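Long-range contacts in 4-hydroxybutyrate coenzyme A transferase (Shewanella oneidensis, PDB 2OAS), which probably transfers coenzyme A between short-chain acids such as 4-hydroxybutyrate and acetate, and binds coenzyme A: residues A[206-211]-A[301-306]; A[345-350]-A[379-384]. All coordinates share one frame; numbering follows the deposited sequence.

Contact 1. Residues A[206-211]-A[301-306]. With COA (coenzyme A), chain C.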
loop_
_atom_site.group_PDB
_atom_site.type_symbol
_atom_site.label_atom_id
_atom_site.label_comp_id
_atom_site.label_asym_id
_atom_site.label_seq_id
_atom_site.Cartn_x
_atom_site.Cartn_y
_atom_site.Cartn_z
ATOM N N CYS A 206 -8.684 3.174 -19.253
ATOM C CA CYS A 206 -9.716 2.641 -18.360
ATOM C C CYS A 206 -9.815 3.526 -17.112
ATOM O O CYS A 206 -9.080 3.332 -16.140
ATOM C CB CYS A 206 -9.366 1.224 -17.964
ATOM S SG CYS A 206 -10.650 0.458 -17.027
ATOM N N LEU A 207 -10.744 4.475 -17.141
ATOM C CA LEU A 207 -10.924 5.445 -16.065
ATOM C C LEU A 207 -11.405 4.998 -14.699
ATOM O O LEU A 207 -12.155 4.023 -14.542
ATOM C CB LEU A 207 -11.865 6.562 -16.523
ATOM C CG LEU A 207 -11.589 7.314 -17.826
ATOM C CD1 LEU A 207 -12.745 8.263 -18.113
ATOM C CD2 LEU A 207 -10.276 8.045 -17.722
ATOM N N GLN A 208 -10.965 5.767 -13.710
ATOM C CA GLN A 208 -11.338 5.587 -12.323
ATOM C C GLN A 208 -11.243 6.964 -11.677
ATOM O O GLN A 208 -10.165 7.574 -11.652
ATOM C CB GLN A 208 -10.414 4.597 -11.632
ATOM C CG GLN A 208 -10.771 4.334 -10.174
ATOM C CD GLN A 208 -10.315 5.467 -9.241
ATOM O OE1 GLN A 208 -9.114 5.723 -9.087
ATOM N NE2 GLN A 208 -11.278 6.157 -8.625
HETATM N N MSE A 209 -12.379 7.445 -11.166
HETATM C CA MSE A 209 -12.466 8.760 -10.538
HETATM C C MSE A 209 -13.479 8.890 -9.424
HETATM O O MSE A 209 -14.271 7.990 -9.175
HETATM C CB MSE A 209 -12.849 9.804 -11.563
HETATM C CG MSE A 209 -11.792 10.146 -12.551
HETATM SE SE MSE A 209 -12.575 11.429 -13.723
HETATM C CE MSE A 209 -12.667 10.289 -15.299
ATOM N N GLY A 210 -13.455 10.060 -8.786
ATOM C CA GLY A 210 -14.379 10.370 -7.714
ATOM C C GLY A 210 -15.343 11.481 -8.123
ATOM O O GLY A 210 -15.405 11.846 -9.299
ATOM N N ILE A 211 -16.091 12.013 -7.155
ATOM C CA ILE A 211 -17.055 13.088 -7.392
ATOM C C ILE A 211 -16.488 14.440 -6.989
ATOM O O ILE A 211 -15.655 14.540 -6.089
ATOM C CB ILE A 211 -18.366 12.874 -6.589
ATOM C CG1 ILE A 211 -18.038 12.306 -5.205
ATOM C CG2 ILE A 211 -19.307 11.957 -7.347
ATOM C CD1 ILE A 211 -19.234 12.191 -4.271
ATOM N N VAL A 301 -4.923 1.628 -17.353
ATOM C CA VAL A 301 -5.771 2.140 -16.291
ATOM C C VAL A 301 -5.359 3.588 -15.989
ATOM O O VAL A 301 -4.174 3.911 -15.991
ATOM C CB VAL A 301 -5.621 1.287 -15.000
ATOM C CG1 VAL A 301 -6.125 2.057 -13.788
ATOM C CG2 VAL A 301 -6.396 -0.015 -15.157
HETATM N N MSE A 302 -6.344 4.447 -15.743
HETATM C CA MSE A 302 -6.117 5.860 -15.445
HETATM C C MSE A 302 -6.815 6.149 -14.130
HETATM O O MSE A 302 -8.030 6.319 -14.078
HETATM C CB MSE A 302 -6.710 6.739 -16.561
HETATM C CG MSE A 302 -6.572 8.245 -16.357
HETATM SE SE MSE A 302 -4.762 8.937 -16.537
HETATM C CE MSE A 302 -4.381 9.227 -14.677
ATOM N N ALA A 303 -6.045 6.180 -13.059
ATOM C CA ALA A 303 -6.602 6.412 -11.747
ATOM C C ALA A 303 -6.413 7.856 -11.307
ATOM O O ALA A 303 -5.297 8.320 -11.121
ATOM C CB ALA A 303 -5.966 5.471 -10.756
ATOM N N ILE A 304 -7.525 8.553 -11.133
ATOM C CA ILE A 304 -7.487 9.952 -10.739
ATOM C C ILE A 304 -8.178 10.166 -9.403
ATOM O O ILE A 304 -9.386 10.018 -9.290
ATOM C CB ILE A 304 -8.174 10.816 -11.805
ATOM C CG1 ILE A 304 -7.464 10.619 -13.144
ATOM C CG2 ILE A 304 -8.170 12.255 -11.389
ATOM C CD1 ILE A 304 -8.216 11.196 -14.311
ATOM N N ASN A 305 -7.400 10.525 -8.395
ATOM C CA ASN A 305 -7.952 10.749 -7.065
ATOM C C ASN A 305 -7.506 12.095 -6.517
ATOM O O ASN A 305 -6.753 12.820 -7.166
ATOM C CB ASN A 305 -7.495 9.625 -6.132
ATOM C CG ASN A 305 -8.067 8.280 -6.533
ATOM O OD1 ASN A 305 -9.159 7.902 -6.096
ATOM N ND2 ASN A 305 -7.345 7.557 -7.390
ATOM N N SER A 306 -7.954 12.418 -5.313
ATOM C CA SER A 306 -7.587 13.691 -4.711
ATOM C C SER A 306 -6.910 13.507 -3.362
ATOM O O SER A 306 -6.759 12.387 -2.875
ATOM C CB SER A 306 -8.825 14.576 -4.557
ATOM O OG SER A 306 -8.451 15.874 -4.131
HETATM N N1A COA C . -5.063 21.947 5.455
HETATM C C2A COA C . -6.116 22.682 6.153
HETATM N N3A COA C . -7.448 22.576 5.523
HETATM C C4A COA C . -7.677 21.812 4.284
HETATM C C5A COA C . -6.633 21.079 3.612
HETATM C C6A COA C . -5.285 21.177 4.219
HETATM N N6A COA C . -4.186 20.507 3.629
HETATM N N7A COA C . -7.133 20.454 2.481
HETATM C C8A COA C . -8.499 20.785 2.475
HETATM N N9A COA C . -8.859 21.608 3.567
HETATM C C1B COA C . -10.157 22.162 3.893
HETATM C C2B COA C . -10.918 23.018 2.834
HETATM O O2B COA C . -10.966 24.362 3.160
HETATM C C3B COA C . -12.301 22.388 2.670
HETATM O O3B COA C . -13.349 23.378 2.915
HETATM P P3B COA C . -14.897 23.058 2.826
HETATM O O7A COA C . -15.339 22.497 1.534
HETATM O O8A COA C . -15.256 22.081 3.898
HETATM O O9A COA C . -15.630 24.285 3.106
HETATM C C4B COA C . -12.357 21.220 3.579
HETATM O O4B COA C . -11.110 21.104 4.283
HETATM C C5B COA C . -12.773 20.087 2.547
HETATM O O5B COA C . -11.757 19.886 1.549
HETATM P P1A COA C . -11.981 19.420 -0.029
HETATM O O1A COA C . -12.853 20.280 -0.779
HETATM O O2A COA C . -10.669 19.333 -0.777
HETATM O O3A COA C . -12.594 17.976 0.152
HETATM P P2A COA C . -12.980 17.045 -1.032
HETATM O O4A COA C . -14.406 16.736 -0.957
HETATM O O5A COA C . -12.713 17.670 -2.314
HETATM O O6A COA C . -12.165 15.826 -1.128
HETATM C CBP COA C . -10.580 14.050 -0.275
HETATM C CCP COA C . -10.784 15.480 -1.044
HETATM C CDP COA C . -11.044 14.627 1.109
HETATM C CEP COA C . -9.043 13.652 -0.197
HETATM C CAP COA C . -11.623 12.838 -0.803
HETATM O OAP COA C . -11.139 12.660 -2.170
HETATM C C9P COA C . -11.462 11.503 -0.069
HETATM O O9P COA C . -12.320 11.190 0.743
HETATM N N8P COA C . -10.336 10.703 -0.391
HETATM C C7P COA C . -9.883 9.402 0.081
HETATM C C6P COA C . -9.684 8.270 -0.994
HETATM C C5P COA C . -10.894 7.510 -1.353
HETATM O O5P COA C . -10.841 6.283 -1.499
HETATM N N4P COA C . -12.090 8.299 -1.496
HETATM C C3P COA C . -13.462 7.933 -1.815
HETATM C C2P COA C . -13.673 7.017 -3.078
HETATM S S1P COA C . -14.646 5.525 -2.723
#

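Contact 2. Residues A[345-350]-A[379-384]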
loop_
_atom_site.group_PDB
_atom_site.type_symbol
_atom_site.label_atom_id
_atom_site.label_comp_id
_atom_site.label_asym_id
_atom_site.label_seq_id
_atom_site.Cartn_x
_atom_site.Cartn_y
_atom_site.Cartn_z
ATOM N N GLY A 345 -0.478 1.815 -17.434
ATOM C CA GLY A 345 -1.354 2.519 -16.527
ATOM C C GLY A 345 -0.695 3.728 -15.886
ATOM O O GLY A 345 0.529 3.791 -15.737
ATOM N N ARG A 346 -1.515 4.698 -15.507
ATOM C CA ARG A 346 -1.019 5.909 -14.870
ATOM C C ARG A 346 -1.989 6.316 -13.782
ATOM O O ARG A 346 -3.190 6.057 -13.882
ATOM C CB ARG A 346 -0.904 7.028 -15.901
ATOM C CG ARG A 346 0.141 6.773 -16.959
ATOM C CD ARG A 346 -0.395 7.120 -18.315
ATOM N NE ARG A 346 -1.367 6.125 -18.741
ATOM C CZ ARG A 346 -2.473 6.404 -19.422
ATOM N NH1 ARG A 346 -2.746 7.656 -19.754
ATOM N NH2 ARG A 346 -3.306 5.427 -19.766
ATOM N N SER A 347 -1.471 6.935 -12.731
ATOM C CA SER A 347 -2.323 7.400 -11.645
ATOM C C SER A 347 -2.020 8.879 -11.481
ATOM O O SER A 347 -0.974 9.362 -11.918
ATOM C CB SER A 347 -2.020 6.664 -10.329
ATOM O OG SER A 347 -0.805 7.109 -9.748
ATOM N N VAL A 348 -2.937 9.596 -10.843
ATOM C CA VAL A 348 -2.756 11.006 -10.635
ATOM C C VAL A 348 -3.502 11.462 -9.395
ATOM O O VAL A 348 -4.671 11.114 -9.186
ATOM C CB VAL A 348 -3.264 11.827 -11.854
ATOM C CG1 VAL A 348 -3.234 13.302 -11.550
ATOM C CG2 VAL A 348 -2.389 11.555 -13.071
ATOM N N ILE A 349 -2.801 12.231 -8.570
ATOM C CA ILE A 349 -3.371 12.798 -7.364
ATOM C C ILE A 349 -3.583 14.261 -7.710
ATOM O O ILE A 349 -2.613 15.003 -7.848
ATOM C CB ILE A 349 -2.405 12.719 -6.175
ATOM C CG1 ILE A 349 -2.202 11.269 -5.764
ATOM C CG2 ILE A 349 -2.985 13.464 -4.992
ATOM C CD1 ILE A 349 -3.395 10.701 -5.050
ATOM N N ALA A 350 -4.851 14.652 -7.866
ATOM C CA ALA A 350 -5.230 16.020 -8.221
ATOM C C ALA A 350 -5.819 16.779 -7.042
ATOM O O ALA A 350 -6.754 16.312 -6.394
ATOM C CB ALA A 350 -6.233 16.000 -9.363
ATOM N N HIS A 379 4.221 4.832 -3.733
ATOM C CA HIS A 379 2.990 4.692 -4.524
ATOM C C HIS A 379 2.809 5.758 -5.593
ATOM O O HIS A 379 2.488 5.459 -6.728
ATOM C CB HIS A 379 1.761 4.757 -3.619
ATOM C CG HIS A 379 1.365 3.443 -3.033
ATOM N ND1 HIS A 379 1.452 3.171 -1.685
ATOM C CD2 HIS A 379 0.905 2.312 -3.619
ATOM C CE1 HIS A 379 1.067 1.925 -1.466
ATOM N NE2 HIS A 379 0.731 1.382 -2.623
ATOM N N VAL A 380 3.009 7.001 -5.206
ATOM C CA VAL A 380 2.785 8.114 -6.101
ATOM C C VAL A 380 3.405 8.063 -7.498
ATOM O O VAL A 380 4.532 7.615 -7.701
ATOM C CB VAL A 380 3.192 9.436 -5.402
ATOM C CG1 VAL A 380 2.850 10.630 -6.280
ATOM C CG2 VAL A 380 2.480 9.538 -4.066
ATOM N N HIS A 381 2.628 8.523 -8.466
ATOM C CA HIS A 381 3.084 8.574 -9.834
ATOM C C HIS A 381 3.000 10.038 -10.238
ATOM O O HIS A 381 4.015 10.705 -10.346
ATOM C CB HIS A 381 2.193 7.703 -10.741
ATOM C CG HIS A 381 2.616 7.686 -12.178
ATOM N ND1 HIS A 381 1.967 6.938 -13.138
ATOM C CD2 HIS A 381 3.620 8.335 -12.823
ATOM C CE1 HIS A 381 2.554 7.123 -14.308
ATOM N NE2 HIS A 381 3.559 7.967 -14.143
ATOM N N TYR A 382 1.787 10.537 -10.453
ATOM C CA TYR A 382 1.597 11.938 -10.823
ATOM C C TYR A 382 0.858 12.713 -9.752
ATOM O O TYR A 382 0.032 12.166 -9.027
ATOM C CB TYR A 382 0.786 12.088 -12.096
ATOM C CG TYR A 382 1.535 11.947 -13.385
ATOM C CD1 TYR A 382 1.435 10.772 -14.141
ATOM C CD2 TYR A 382 2.296 13.003 -13.889
ATOM C CE1 TYR A 382 2.062 10.650 -15.361
ATOM C CE2 TYR A 382 2.937 12.895 -15.122
ATOM C CZ TYR A 382 2.813 11.711 -15.853
ATOM O OH TYR A 382 3.434 11.570 -17.073
ATOM N N ILE A 383 1.141 14.001 -9.688
ATOM C CA ILE A 383 0.484 14.903 -8.761
ATOM C C ILE A 383 0.228 16.155 -9.588
ATOM O O ILE A 383 1.156 16.720 -10.146
ATOM C CB ILE A 383 1.374 15.220 -7.558
ATOM C CG1 ILE A 383 1.398 14.008 -6.628
ATOM C CG2 ILE A 383 0.855 16.443 -6.813
ATOM C CD1 ILE A 383 2.197 14.216 -5.390
ATOM N N VAL A 384 -1.034 16.560 -9.702
ATOM C CA VAL A 384 -1.386 17.737 -10.494
ATOM C C VAL A 384 -2.067 18.819 -9.674
ATOM O O VAL A 384 -2.805 18.550 -8.728
ATOM C CB VAL A 384 -2.333 17.400 -11.655
ATOM C CG1 VAL A 384 -1.714 16.382 -12.575
ATOM C CG2 VAL A 384 -3.631 16.873 -11.101
#

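Contact 1. Residues A[206-211]-A[301-306]
Two neighbouring parallel strands of a six-stranded mixed sheet in this CoA transferase, 206-208 and 301-305, meet here and run out toward the coenzyme pocket, pairing Cys206 with Val301, Leu207 with Met302 and Gln208 with Ala303. Their axes approach to 4.6 Å, and their directions differ by 16°. Met302 N donates to Cys206 O and Ile304 N to Gln208 O, both nearly straight at hydrogen, whereas the bond from Gln208 N to Met302 O is bent and weak. The Ile304 donor sits almost on the extension of the Gln208 carbonyl bond; that of Met302 stands well above the carbonyl plane of Cys206.

On the face carrying Leu207 and Met302, Leu207 CD2 rests 4.0 Å from CG of Met302, modelled as selenomethionine. Past the last bridge, Met209, also selenomethionine, and Ile304 lie side by side, with Met209 CG 3.8 Å from Ile304 CB.

Gln208 and Ala303 project to the other face, beneath helix 332-341, where Gln208 touches Phe335. With CG anti to the backbone N (chi1 -179°) and the chain bent at chi2, the Gln208 amide turns toward strand 301-305. Asn305 approaches it at about a right angle, and Asn305 ND2 reaches a lone pair of Gln208 OE1 in the carbonyl plane at 3.1 Å. An alanine in place of Gln208 would probably leave Asn305 ND2 without this acceptor and open a gap beside Ala303. The side chain of Gln208 also lies about 5 Å from that of Glu233, the residue that binds CoA covalently. The two amide planes are only 28° apart, and the same Gln208 OE1 comes to 3.6 Å from Ala303 CB.

Contact 2. Residues A[345-350]-A[379-384]
Strands 346-350 and 382-384 run parallel with a 33° divergence, their axes 4.4 Å apart at closest, joined by Ile349 N to Tyr382 O and Val384 N to Ile349 O, each 2.9 Å. Toward the start the ladder slackens, and Tyr382 N reaches Ser347 O only weakly. At this end His381 adds a side-chain contact: with CG anti to the backbone N (chi1 -179°), its ring extends alongside Arg346, CE1 lying 3.6 Å from Arg346 CG, while ND1 accepts a long, weak bond from Ser347 N. Tyr382 CD1 sits over the centre of this imidazole, 3.5 Å above its plane. The guanidinium of Arg346 leads elsewhere, to a salt bridge with Asp205.

On the face of Val348 and Ala350, Val348 CG2 meets Tyr382 CB at 3.4 Å, and its other methyl, CG1, crosses to Val384 CG1 at 3.6 Å. Helix 188-200 packs there, touching Ala350, Tyr382 and Val384. Ile349 and Ile383 occupy the reverse face, Ile349 CB lying 4.0 Å from Ile383 CG1, with helix 332-341 against Ile349. Such a parallel pair between helices is characteristic of a three-layer alpha/beta/alpha sandwich; both segments fall in the acetyl-CoA hydrolase/transferase C-terminal domain.

In the fold
Contacts 1 and 2 are successive steps across one sheet, their centres 10 Å apart, because strands 301-305 and 346-350 are direct neighbours. The order is 206-208, 301-305, 346-350, 382-385, all parallel. Two probable backbone hydrogen bonds stitch the contacts together, Ala303 O to Val348 N and Asn305 O to Ala350 N, each 2.7 Å, and Met302 CE packs 3.5 Å from Val348 CG2. Contact 1 lies nearer the ligand: Ser306 O is 3.7 Å from CEP of coenzyme A, whereas the side chain of Ile349 in contact 2 stays about 8 Å from it. Gln332, a CoA-binding residue, has its side chain about 4 Å from those of both Asn305 and Ile349.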